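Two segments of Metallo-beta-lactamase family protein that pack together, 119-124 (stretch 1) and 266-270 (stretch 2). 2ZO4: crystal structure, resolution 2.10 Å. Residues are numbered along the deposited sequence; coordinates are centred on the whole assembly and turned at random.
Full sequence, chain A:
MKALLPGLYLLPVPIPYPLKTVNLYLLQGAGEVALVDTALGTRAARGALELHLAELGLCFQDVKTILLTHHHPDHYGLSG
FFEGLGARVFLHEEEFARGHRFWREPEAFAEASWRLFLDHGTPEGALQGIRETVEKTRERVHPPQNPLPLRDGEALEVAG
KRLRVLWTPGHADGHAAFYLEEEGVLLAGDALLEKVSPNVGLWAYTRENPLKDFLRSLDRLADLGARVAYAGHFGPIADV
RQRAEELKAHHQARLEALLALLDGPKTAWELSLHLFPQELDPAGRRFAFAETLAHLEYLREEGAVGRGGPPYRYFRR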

# COMPACT_ATOMS: atom_id res chain seq x y z
N ASP A 119 -24.42 2.16 0.78
CA ASP A 119 -24.99 1.31 1.82
C ASP A 119 -24.50 1.67 3.21
O ASP A 119 -25.19 1.42 4.21
N HIS A 120 -23.31 2.25 3.28
CA HIS A 120 -22.71 2.67 4.54
C HIS A 120 -22.84 4.18 4.79
O HIS A 120 -22.03 4.77 5.51
N GLY A 121 -23.86 4.79 4.19
CA GLY A 121 -24.30 6.14 4.55
C GLY A 121 -23.62 7.32 3.90
O GLY A 121 -23.80 8.46 4.34
N THR A 122 -22.83 7.07 2.85
CA THR A 122 -22.18 8.16 2.11
C THR A 122 -23.22 8.92 1.28
O THR A 122 -23.96 8.32 0.50
N PRO A 123 -23.31 10.26 1.47
CA PRO A 123 -24.21 11.06 0.66
C PRO A 123 -23.64 11.32 -0.74
O PRO A 123 -22.43 11.19 -0.94
N GLU A 124 -24.50 11.68 -1.69
CA GLU A 124 -24.08 11.94 -3.07
C GLU A 124 -23.12 13.13 -3.23
O GLU A 124 -23.18 14.11 -2.47
N LYS A 266 -24.89 4.04 14.27
CA LYS A 266 -24.24 4.98 13.36
C LYS A 266 -23.73 4.31 12.09
O LYS A 266 -23.40 3.12 12.09
N THR A 267 -23.67 5.08 11.00
CA THR A 267 -23.15 4.59 9.73
C THR A 267 -21.63 4.78 9.68
O THR A 267 -21.09 5.62 10.40
N ALA A 268 -20.96 4.02 8.83
CA ALA A 268 -19.51 4.14 8.65
C ALA A 268 -19.09 5.54 8.18
O ALA A 268 -18.01 6.01 8.54
N TRP A 269 -19.93 6.20 7.40
CA TRP A 269 -19.62 7.55 6.93
C TRP A 269 -19.55 8.56 8.07
O TRP A 269 -18.56 9.29 8.18
N GLU A 270 -20.58 8.61 8.91
CA GLU A 270 -20.60 9.57 10.02
C GLU A 270 -19.53 9.26 11.07
O GLU A 270 -18.94 10.17 11.65

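Lys266 stays out of reach of stretch 1, so the contact begins at Thr267, whose CA-to-CB bond points toward the other stretch. With chi1 at 72° (p), Thr267 OG1 caps the helix that follows, accepting a weak hydrogen bond from Glu270 N at 3.3 Å. Glu270, itself p at chi1, returns the favour: its OE1 accepts from Thr267 N at 3.2 Å. Packed against this cap is Gly121, at positive phi; an ideal CB there would lie 2.6 Å from Thr267 OG1, a clash, so both backbone and neighbour suit glycine.

Ala268 also points toward stretch 1, its CB 3.9 Å from His120 CB. The m rotamer of His120 leads its ring end away, yet a water still ties it back: the water accepts from Ala268 N at 2.9 Å and lies 2.8 Å from His120 ND1.

Trp269 supplies the largest buried patch. Trp269 N donates to His120 O at 3.2 Å, using an amide in the first turn of the helix, while its t side chain lays the indole beneath Thr122 CG2 and Pro123 CD, both over one face. Pro123 CD sits 3.6 Å from the centroid of the five-membered ring of Trp269, a CH-pi contact. Glu270 makes no contact across.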

# COMPACT_ATOMS: atom_id res chain seq x y z
CB ASP A 119 -24.69 -0.17 1.54
CG ASP A 119 -25.39 -0.68 0.30
OD1 ASP A 119 -26.43 -0.11 -0.09
OD2 ASP A 119 -24.91 -1.68 -0.28
CB HIS A 120 -21.26 2.19 4.63
CG HIS A 120 -21.13 0.71 4.78
ND1 HIS A 120 -21.32 0.06 5.98
CD2 HIS A 120 -20.82 -0.26 3.88
CE1 HIS A 120 -21.15 -1.24 5.81
NE2 HIS A 120 -20.84 -1.46 4.54
CB THR A 122 -21.03 7.66 1.20
OG1 THR A 122 -20.09 6.90 1.97
CG2 THR A 122 -20.29 8.83 0.53
CB PRO A 123 -24.32 12.36 1.45
CG PRO A 123 -23.02 12.48 2.15
CD PRO A 123 -22.57 11.08 2.46
CB GLU A 124 -25.30 12.12 -3.98
CG GLU A 124 -26.11 10.84 -4.21
CD GLU A 124 -25.40 9.82 -5.11
OE1 GLU A 124 -24.39 10.16 -5.76
OE2 GLU A 124 -25.88 8.66 -5.17
CB LYS A 266 -23.09 5.70 14.06
CG LYS A 266 -23.52 6.68 15.15
CD LYS A 266 -22.33 7.44 15.70
CE LYS A 266 -22.75 8.38 16.82
NZ LYS A 266 -21.55 9.10 17.39
CB THR A 267 -23.76 5.35 8.54
OG1 THR A 267 -23.23 6.68 8.50
CG2 THR A 267 -25.29 5.42 8.66
CB ALA A 268 -19.01 3.08 7.69
CB TRP A 269 -20.61 8.02 5.86
CG TRP A 269 -20.42 9.47 5.51
CD1 TRP A 269 -21.21 10.51 5.90
CD2 TRP A 269 -19.36 10.04 4.73
NE1 TRP A 269 -20.72 11.69 5.41
CE2 TRP A 269 -19.58 11.43 4.68
CE3 TRP A 269 -18.25 9.50 4.06
CZ2 TRP A 269 -18.74 12.30 3.99
CZ3 TRP A 269 -17.41 10.37 3.37
CH2 TRP A 269 -17.66 11.76 3.34
CB GLU A 270 -22.00 9.67 10.66
CG GLU A 270 -22.45 8.48 11.49
CD GLU A 270 -23.81 8.70 12.13
OE1 GLU A 270 -24.77 8.02 11.72
OE2 GLU A 270 -23.92 9.57 13.03
O HOH W 1 -22.48 1.79 7.90